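Local coordinates for protein histidine kinase (Pseudomonas aeruginosa, PDB 7C1I) that probably relays phosphoryl groups between sensor kinases and response regulators through a histidine, as a histidine-containing phosphotransfer (HPt) protein of a two-component system, at residues V24-F29 and K109-R114; P4-R9 and R105-Q110. All blocks are in the same frame, centred on the assembly; numbering follows the deposited sequence. Where two conformers were deposited one is given.

Interaction 1. Residues V24-F29 and K109-R114; sequences VLLDTF and KQERQR
D27 and R112 form the salt bridge that joins the two helices. R112 NE donates to D27 OD2 over 3.0 Å, with a fairly straight N-H...O angle of 162°. On the arginine side the oxygen lies at the guanidinium edge, in its plane; on the aspartate side the donor stands 39° out of the carboxylate plane, and a single N-H...O bond joins the two groups. A bend at chi2 (65°) carries the R112 chain transversely over the aspartate, R112 CG lying 3.5 Å from D27 OD1. The guanidinium is further held from the chain's own end, where NH2 donates to the backbone O of R116.

A water supplies the second polar link. It donates to D27 OD1 at 3.0 Å and accepts from K109 NZ at 2.9 Å, bridging charges that do not touch directly. OD2 thus takes the direct bond from R112, while OD1 is linked to K109 through the water.

The apolar part is small: L26 CD1 lies 3.8 Å from E111 CG, against the aliphatic base of the glutamate. The E111 carboxylate leads away, its OE2 hydrogen-bonded to Y115 OH and in a salt bridge with R114 NH2, the latter at 3.0 Å. L26 also packs on M66 and F108.

Such interhelical packing, a buried leucine beside a partly exposed salt bridge, is in keeping with the helical bundle of HPt domains, here joining helices 22-45 and 90-112 near one end of the bundle.

Interaction 2. Residues P4-R9 and R105-Q110; sequences PHLDDR and RILFKQ
The F108 ring meets L6 through its CE1 corner: L6 CD1 lies 3.7 Å from F108 CE1, in an oblique approach. The second methyl of L6 follows, CD2 standing 3.9 Å from F108 CE1, so both branches of the leucine bear on the same part of the ring. In the other flat group, the H5 imidazole, P4 CD lies over one face, 3.9 Å above the plane and offset toward the rim; H5 ND1 is hydrogen-bonded to E100 OE2.

L107 completes the apolar cluster. Its CD1 comes within 3.8 Å of L6 CD1, and the two leucine side chains run antiparallel alongside one another. One methyl of L6 thus touches both consecutive helix residues, L107 and F108. All three side chains are buried, and the contact is entirely apolar, made of van der Waals approaches.

L6 lies against helix 90-112 one residue before D7, the N-cap of helix 8-18. L11 of that first helix touches both L6 and F108, and M66 of a loop also packs on F108. From outside the chain, Q88 of the second subunit packs on L107.

How the interactions relate
From the N terminus, residues 4-9 come first and lead into helix 8-18; residues 24-29 follow near the start of helix 22-45. Both return to helix 90-112, whose segments 105-110 and 109-114 share K109 and Q110. Interaction 2 closes a loop with 95 residues between its segments, interaction 1 one with 79; by their touching residues, L6 to L107 and F108, then L26 and D27 to E111 and R112, the two loops cross rather than nest. Their centres lie 10 Å apart, and L26 CD2 lies 3.7 Å from F108 CG, joining a touching residue of each. Together they tie the N-terminal segment and helix 22-45 to the last helix, which also touches the second subunit.

Interaction 1. Residues V24-F29 and K109-R114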
ATOM      1  N   VAL A  24       0.844 -23.783 -18.169  1.00 17.80           N
ATOM      2  CA  VAL A  24      -0.432 -23.099 -18.536  1.00 17.85           C
ATOM      3  C   VAL A  24      -1.196 -22.773 -17.247  1.00 19.58           C
ATOM      4  O   VAL A  24      -1.776 -21.676 -17.130  1.00 23.05           O
ATOM      5  CB  VAL A  24      -1.237 -24.022 -19.472  1.00 24.13           C
ATOM      6  CG1 VAL A  24      -2.583 -23.396 -19.805  1.00 28.27           C
ATOM      7  CG2 VAL A  24      -0.412 -24.297 -20.720  1.00 28.71           C
ATOM      8  N   LEU A  25      -1.147 -23.702 -16.288  1.00 18.07           N
ATOM      9  CA  LEU A  25      -1.834 -23.580 -14.974  1.00 18.60           C
ATOM     10  C   LEU A  25      -1.154 -22.453 -14.185  1.00 21.48           C
ATOM     11  O   LEU A  25      -1.889 -21.686 -13.530  1.00 21.83           O
ATOM     12  CB  LEU A  25      -1.769 -24.870 -14.150  1.00 19.14           C
ATOM     13  CG  LEU A  25      -2.553 -26.011 -14.799  1.00 26.27           C
ATOM     14  CD1 LEU A  25      -2.418 -27.211 -13.875  1.00 26.72           C
ATOM     15  CD2 LEU A  25      -4.021 -25.634 -14.924  1.00 30.26           C
ATOM     16  N   LEU A  26       0.180 -22.378 -14.211  1.00 19.24           N
ATOM     17  CA  LEU A  26       0.810 -21.207 -13.541  1.00 16.69           C
ATOM     18  C   LEU A  26       0.222 -19.913 -14.116  1.00 21.09           C
ATOM     19  O   LEU A  26      -0.086 -18.970 -13.356  1.00 18.57           O
ATOM     20  CB  LEU A  26       2.321 -21.259 -13.791  1.00 17.13           C
ATOM     21  CG  LEU A  26       2.986 -22.462 -13.125  1.00 17.94           C
ATOM     22  CD1 LEU A  26       4.458 -22.511 -13.508  1.00 22.30           C
ATOM     23  CD2 LEU A  26       2.916 -22.662 -11.621  1.00 19.21           C
ATOM     24  N   ASP A  27       0.183 -19.739 -15.440  1.00 16.48           N
ATOM     25  CA  ASP A  27      -0.260 -18.528 -16.182  1.00 17.12           C
ATOM     26  C   ASP A  27      -1.719 -18.283 -15.774  1.00 17.50           C
ATOM     27  O   ASP A  27      -2.087 -17.106 -15.604  1.00 19.13           O
ATOM     28  CB  ASP A  27      -0.103 -18.651 -17.699  1.00 22.41           C
ATOM     29  CG  ASP A  27       1.360 -18.565 -18.098  1.00 27.36           C
ATOM     30  OD1 ASP A  27       2.149 -17.999 -17.317  1.00 27.83           O
ATOM     31  OD2 ASP A  27       1.589 -18.994 -19.245  1.00 25.97           O
ATOM     32  N   THR A  28      -2.483 -19.379 -15.804  0.52 16.78           N
ATOM     33  CA  THR A  28      -3.955 -19.231 -15.648  0.52 18.33           C
ATOM     34  C   THR A  28      -4.221 -18.699 -14.235  0.52 16.58           C
ATOM     35  O   THR A  28      -5.098 -17.808 -14.224  0.52 15.59           O
ATOM     36  CB  THR A  28      -4.746 -20.526 -15.869  0.52 19.32           C
ATOM     37  OG1 THR A  28      -4.466 -20.852 -17.231  0.52 18.39           O
ATOM     38  CG2 THR A  28      -6.241 -20.356 -15.699  0.52 17.00           C
ATOM     39  N   PHE A  29      -3.491 -19.276 -13.275  1.00 16.17           N
ATOM     40  CA  PHE A  29      -3.678 -18.959 -11.834  1.00 16.67           C
ATOM     41  C   PHE A  29      -3.434 -17.455 -11.666  1.00 18.90           C
ATOM     42  O   PHE A  29      -4.172 -16.739 -10.963  1.00 16.04           O
ATOM     43  CB  PHE A  29      -2.767 -19.741 -10.887  1.00 16.60           C
ATOM     44  CG  PHE A  29      -2.941 -19.254  -9.470  1.00 14.92           C
ATOM     45  CD1 PHE A  29      -4.116 -19.551  -8.799  1.00 16.69           C
ATOM     46  CD2 PHE A  29      -1.960 -18.498  -8.853  1.00 16.97           C
ATOM     47  CE1 PHE A  29      -4.258 -19.272  -7.449  1.00 20.01           C
ATOM     48  CE2 PHE A  29      -2.194 -18.029  -7.570  1.00 17.25           C
ATOM     49  CZ  PHE A  29      -3.308 -18.455  -6.882  1.00 18.58           C
ATOM     50  N   LYS A 109       5.989 -16.579 -12.142  1.00 16.75           N
ATOM     51  CA  LYS A 109       6.562 -15.997 -13.385  1.00 15.88           C
ATOM     52  C   LYS A 109       7.998 -16.520 -13.504  1.00 19.15           C
ATOM     53  O   LYS A 109       8.405 -16.881 -14.629  1.00 19.69           O
ATOM     54  CB  LYS A 109       6.597 -14.474 -13.222  1.00 19.06           C
ATOM     55  CG  LYS A 109       5.210 -13.852 -13.322  1.00 22.66           C
ATOM     56  CD  LYS A 109       4.772 -13.763 -14.768  1.00 23.00           C
ATOM     57  CE  LYS A 109       3.349 -13.310 -15.009  1.00 33.81           C
ATOM     58  NZ  LYS A 109       3.172 -13.153 -16.473  1.00 32.40           N
ATOM     59  N   GLN A 110       8.705 -16.679 -12.381  1.00 15.15           N
ATOM     60  CA  GLN A 110      10.089 -17.222 -12.424  1.00 16.87           C
ATOM     61  C   GLN A 110      10.057 -18.639 -13.008  1.00 20.77           C
ATOM     62  O   GLN A 110      10.864 -18.983 -13.896  1.00 20.27           O
ATOM     63  CB  GLN A 110      10.705 -17.134 -11.026  1.00 19.85           C
ATOM     64  CG  GLN A 110      12.151 -17.596 -10.944  1.00 21.57           C
ATOM     65  CD  GLN A 110      12.634 -17.431  -9.523  1.00 25.33           C
ATOM     66  OE1 GLN A 110      11.962 -17.810  -8.566  1.00 25.17           O
ATOM     67  NE2 GLN A 110      13.893 -17.049  -9.382  1.00 22.18           N
ATOM     68  N   GLU A 111       9.213 -19.480 -12.402  1.00 17.22           N
ATOM     69  CA  GLU A 111       9.164 -20.924 -12.759  1.00 16.52           C
ATOM     70  C   GLU A 111       8.718 -20.960 -14.225  1.00 18.44           C
ATOM     71  O   GLU A 111       9.214 -21.792 -15.012  1.00 18.50           O
ATOM     72  CB  GLU A 111       8.130 -21.634 -11.883  1.00 17.76           C
ATOM     73  CG  GLU A 111       8.048 -23.103 -12.251  1.00 21.73           C
ATOM     74  CD  GLU A 111       9.342 -23.889 -12.122  1.00 26.61           C
ATOM     75  OE1 GLU A 111      10.220 -23.486 -11.334  1.00 26.40           O
ATOM     76  OE2 GLU A 111       9.379 -24.987 -12.714  1.00 25.32           O
ATOM     77  N   ARG A 112       7.735 -20.183 -14.692  1.00 16.18           N
ATOM     78  CA  ARG A 112       7.162 -20.265 -16.062  1.00 15.98           C
ATOM     79  C   ARG A 112       8.287 -20.087 -17.087  1.00 18.04           C
ATOM     80  O   ARG A 112       8.142 -20.579 -18.224  1.00 16.49           O
ATOM     81  CB  ARG A 112       6.060 -19.220 -16.270  1.00 17.82           C
ATOM     82  CG  ARG A 112       5.445 -19.091 -17.656  1.00 20.83           C
ATOM     83  CD  ARG A 112       4.740 -20.406 -17.930  1.00 18.60           C
ATOM     84  NE  ARG A 112       4.220 -20.349 -19.289  1.00 20.35           N
ATOM     85  CZ  ARG A 112       4.883 -20.651 -20.399  1.00 29.07           C
ATOM     86  NH1 ARG A 112       6.161 -20.978 -20.309  1.00 23.41           N
ATOM     87  NH2 ARG A 112       4.310 -20.593 -21.588  1.00 26.77           N
ATOM     88  N   GLN A 113       9.344 -19.333 -16.768  1.00 16.85           N
ATOM     89  CA  GLN A 113      10.390 -18.995 -17.770  1.00 18.30           C
ATOM     90  C   GLN A 113      11.189 -20.265 -18.079  1.00 17.82           C
ATOM     91  O   GLN A 113      11.971 -20.259 -19.049  1.00 18.77           O
ATOM     92  CB  GLN A 113      11.250 -17.895 -17.142  1.00 21.42           C
ATOM     93  CG  GLN A 113      10.582 -16.535 -17.273  1.00 24.32           C
ATOM     94  CD  GLN A 113      11.347 -15.512 -16.467  1.00 32.37           C
ATOM     95  OE1 GLN A 113      12.562 -15.377 -16.589  1.00 39.42           O
ATOM     96  NE2 GLN A 113      10.722 -14.806 -15.539  1.00 26.72           N
ATOM     97  N   ARG A 114      10.999 -21.374 -17.359  1.00 15.38           N
ATOM     98  CA  ARG A 114      11.706 -22.674 -17.512  1.00 17.30           C
ATOM     99  C   ARG A 114      11.011 -23.459 -18.630  1.00 17.75           C
ATOM    100  O   ARG A 114      11.628 -24.496 -18.952  1.00 19.57           O
ATOM    101  CB  ARG A 114      11.862 -23.458 -16.206  1.00 20.99           C
ATOM    102  CG  ARG A 114      12.620 -22.631 -15.178  1.00 22.85           C
ATOM    103  CD  ARG A 114      12.687 -23.327 -13.833  1.00 26.65           C
ATOM    104  NE  ARG A 114      13.618 -24.439 -13.954  1.00 28.48           N
ATOM    105  CZ  ARG A 114      13.234 -25.706 -14.044  1.00 31.49           C
ATOM    106  NH1 ARG A 114      14.185 -26.616 -14.175  1.00 36.89           N
ATOM    107  NH2 ARG A 114      11.963 -26.022 -13.873  1.00 32.17           N
TER
HETATM  108  O   HOH W   1       3.933 -15.642 -17.817  1.00 32.72           O

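Interaction 2. Residues P4-R9 and R105-Q110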
ATOM      1  N   PRO A   4       7.034 -20.381   3.398  1.00 37.58           N
ATOM      2  CA  PRO A   4       5.714 -20.958   3.660  1.00 32.74           C
ATOM      3  C   PRO A   4       4.617 -20.574   2.656  1.00 26.75           C
ATOM      4  O   PRO A   4       3.484 -21.005   2.775  1.00 28.86           O
ATOM      5  CB  PRO A   4       5.336 -20.336   5.010  1.00 34.33           C
ATOM      6  CG  PRO A   4       5.902 -18.940   4.927  1.00 33.81           C
ATOM      7  CD  PRO A   4       7.231 -19.191   4.244  1.00 38.91           C
ATOM      8  N   HIS A   5       4.950 -19.828   1.598  1.00 22.55           N
ATOM      9  CA  HIS A   5       4.002 -19.214   0.628  1.00 20.61           C
ATOM     10  C   HIS A   5       3.422 -20.295  -0.291  1.00 21.86           C
ATOM     11  O   HIS A   5       2.259 -20.217  -0.732  1.00 21.73           O
ATOM     12  CB  HIS A   5       4.733 -18.151  -0.202  1.00 24.12           C
ATOM     13  CG  HIS A   5       5.347 -17.107   0.670  1.00 24.58           C
ATOM     14  ND1 HIS A   5       4.625 -16.213   1.433  1.00 22.71           N
ATOM     15  CD2 HIS A   5       6.649 -16.902   0.959  1.00 28.24           C
ATOM     16  CE1 HIS A   5       5.429 -15.557   2.247  1.00 26.44           C
ATOM     17  NE2 HIS A   5       6.675 -15.944   1.937  1.00 24.38           N
ATOM     18  N   LEU A   6       4.264 -21.258  -0.678  1.00 19.82           N
ATOM     19  CA  LEU A   6       3.814 -22.340  -1.594  1.00 22.55           C
ATOM     20  C   LEU A   6       4.107 -23.681  -0.912  1.00 25.49           C
ATOM     21  O   LEU A   6       5.173 -23.825  -0.279  1.00 23.76           O
ATOM     22  CB  LEU A   6       4.603 -22.215  -2.901  1.00 22.26           C
ATOM     23  CG  LEU A   6       4.239 -21.029  -3.792  1.00 22.81           C
ATOM     24  CD1 LEU A   6       5.139 -21.021  -5.019  1.00 26.44           C
ATOM     25  CD2 LEU A   6       2.776 -21.178  -4.180  1.00 24.34           C
ATOM     26  N   ASP A   7       3.141 -24.604  -0.946  1.00 22.03           N
ATOM     27  CA  ASP A   7       3.351 -25.965  -0.381  1.00 22.04           C
ATOM     28  C   ASP A   7       3.873 -26.796  -1.558  1.00 21.62           C
ATOM     29  O   ASP A   7       3.144 -27.043  -2.539  1.00 22.18           O
ATOM     30  CB  ASP A   7       2.085 -26.604   0.194  1.00 26.14           C
ATOM     31  CG  ASP A   7       2.360 -27.948   0.847  1.00 27.94           C
ATOM     32  OD1 ASP A   7       3.247 -28.672   0.351  1.00 38.20           O
ATOM     33  OD2 ASP A   7       1.561 -28.337   1.720  1.00 38.42           O
ATOM     34  N   ASP A   8       5.197 -26.960  -1.647  0.58 23.92           N
ATOM     35  CA  ASP A   8       5.892 -27.395  -2.890  0.58 27.93           C
ATOM     36  C   ASP A   8       5.430 -28.783  -3.347  0.58 27.05           C
ATOM     37  O   ASP A   8       5.551 -29.126  -4.541  0.58 28.07           O
ATOM     38  CB  ASP A   8       7.402 -27.619  -2.775  0.58 32.10           C
ATOM     39  CG  ASP A   8       7.922 -28.266  -4.047  0.58 42.30           C
ATOM     40  OD1 ASP A   8       7.641 -27.755  -5.150  0.58 36.19           O
ATOM     41  OD2 ASP A   8       8.490 -29.369  -3.914  0.58 48.85           O
ATOM     42  N   ARG A   9       4.967 -29.543  -2.350  0.58 26.44           N
ATOM     43  CA  ARG A   9       4.533 -30.934  -2.649  0.58 22.50           C
ATOM     44  C   ARG A   9       3.139 -30.884  -3.283  0.58 23.42           C
ATOM     45  O   ARG A   9       2.979 -31.727  -4.189  0.58 20.28           O
ATOM     46  CB  ARG A   9       4.593 -31.831  -1.408  0.58 31.86           C
ATOM     47  CG  ARG A   9       4.085 -31.242  -0.100  0.58 45.59           C
ATOM     48  CD  ARG A   9       5.190 -31.002   0.911  0.58 59.12           C
ATOM     49  NE  ARG A   9       4.809 -30.131   2.015  0.58 58.62           N
ATOM     50  CZ  ARG A   9       4.668 -30.500   3.283  0.58 73.29           C
ATOM     51  NH1 ARG A   9       4.315 -29.608   4.194  0.58 69.75           N
ATOM     52  NH2 ARG A   9       4.879 -31.749   3.657  0.58 78.63           N
ATOM     53  N   ARG A 105       2.836 -14.734  -7.399  1.00 12.61           N
ATOM     54  CA  ARG A 105       2.933 -14.251  -8.802  1.00 13.11           C
ATOM     55  C   ARG A 105       4.414 -14.336  -9.193  1.00 14.74           C
ATOM     56  O   ARG A 105       4.676 -14.869 -10.290  1.00 15.01           O
ATOM     57  CB  ARG A 105       2.307 -12.859  -8.933  1.00 14.43           C
ATOM     58  CG  ARG A 105       2.239 -12.500 -10.410  1.00 15.16           C
ATOM     59  CD  ARG A 105       1.670 -11.098 -10.535  1.00 14.77           C
ATOM     60  NE  ARG A 105       1.363 -10.692 -11.896  1.00 15.61           N
ATOM     61  CZ  ARG A 105       2.187 -10.445 -12.909  1.00 16.90           C
ATOM     62  NH1 ARG A 105       3.488 -10.534 -12.704  1.00 16.03           N
ATOM     63  NH2 ARG A 105       1.706 -10.166 -14.107  1.00 19.41           N
ATOM     64  N   ILE A 106       5.309 -13.670  -8.458  1.00 14.97           N
ATOM     65  CA  ILE A 106       6.697 -13.585  -9.003  1.00 14.16           C
ATOM     66  C   ILE A 106       7.279 -15.003  -9.002  1.00 15.25           C
ATOM     67  O   ILE A 106       8.069 -15.306  -9.919  1.00 15.86           O
ATOM     68  CB  ILE A 106       7.530 -12.547  -8.225  1.00 13.18           C
ATOM     69  CG1 ILE A 106       8.928 -12.472  -8.846  1.00 17.17           C
ATOM     70  CG2 ILE A 106       7.789 -12.945  -6.784  1.00 13.16           C
ATOM     71  CD1 ILE A 106       9.019 -11.997 -10.274  1.00 21.05           C
ATOM     72  N   LEU A 107       6.979 -15.852  -8.013  1.00 13.24           N
ATOM     73  CA  LEU A 107       7.532 -17.233  -7.988  1.00 13.15           C
ATOM     74  C   LEU A 107       6.955 -17.945  -9.216  1.00 15.76           C
ATOM     75  O   LEU A 107       7.688 -18.739  -9.838  1.00 15.93           O
ATOM     76  CB  LEU A 107       7.177 -17.974  -6.697  1.00 14.33           C
ATOM     77  CG  LEU A 107       7.810 -17.359  -5.449  1.00 17.97           C
ATOM     78  CD1 LEU A 107       7.275 -18.038  -4.197  1.00 18.31           C
ATOM     79  CD2 LEU A 107       9.314 -17.538  -5.591  1.00 21.92           C
ATOM     80  N   PHE A 108       5.675 -17.756  -9.553  1.00 13.19           N
ATOM     81  CA  PHE A 108       5.152 -18.473 -10.745  1.00 14.21           C
ATOM     82  C   PHE A 108       5.739 -17.888 -12.034  1.00 17.21           C
ATOM     83  O   PHE A 108       5.998 -18.668 -12.975  1.00 17.82           O
ATOM     84  CB  PHE A 108       3.622 -18.413 -10.770  1.00 14.36           C
ATOM     85  CG  PHE A 108       2.951 -19.391  -9.839  1.00 13.75           C
ATOM     86  CD1 PHE A 108       3.586 -20.118  -8.845  1.00 13.84           C
ATOM     87  CD2 PHE A 108       1.573 -19.472  -9.961  1.00 15.13           C
ATOM     88  CE1 PHE A 108       2.972 -21.050  -8.024  1.00 16.48           C
ATOM     89  CE2 PHE A 108       0.948 -20.399  -9.142  1.00 14.21           C
ATOM     90  CZ  PHE A 108       1.607 -21.130  -8.182  1.00 13.77           C
ATOM     91  N   LYS A 109       5.989 -16.579 -12.142  1.00 16.75           N
ATOM     92  CA  LYS A 109       6.562 -15.997 -13.385  1.00 15.88           C
ATOM     93  C   LYS A 109       7.998 -16.520 -13.504  1.00 19.15           C
ATOM     94  O   LYS A 109       8.405 -16.881 -14.629  1.00 19.69           O
ATOM     95  CB  LYS A 109       6.597 -14.474 -13.222  1.00 19.06           C
ATOM     96  CG  LYS A 109       5.210 -13.852 -13.322  1.00 22.66           C
ATOM     97  CD  LYS A 109       4.772 -13.763 -14.768  1.00 23.00           C
ATOM     98  CE  LYS A 109       3.349 -13.310 -15.009  1.00 33.81           C
ATOM     99  NZ  LYS A 109       3.172 -13.153 -16.473  1.00 32.40           N
ATOM    100  N   GLN A 110       8.705 -16.679 -12.381  1.00 15.15           N
ATOM    101  CA  GLN A 110      10.089 -17.222 -12.424  1.00 16.87           C
ATOM    102  C   GLN A 110      10.057 -18.639 -13.008  1.00 20.77           C
ATOM    103  O   GLN A 110      10.864 -18.983 -13.896  1.00 20.27           O
ATOM    104  CB  GLN A 110      10.705 -17.134 -11.026  1.00 19.85           C
ATOM    105  CG  GLN A 110      12.151 -17.596 -10.944  1.00 21.57           C
ATOM    106  CD  GLN A 110      12.634 -17.431  -9.523  1.00 25.33           C
ATOM    107  OE1 GLN A 110      11.962 -17.810  -8.566  1.00 25.17           O
ATOM    108  NE2 GLN A 110      13.893 -17.049  -9.382  1.00 22.18           N
TER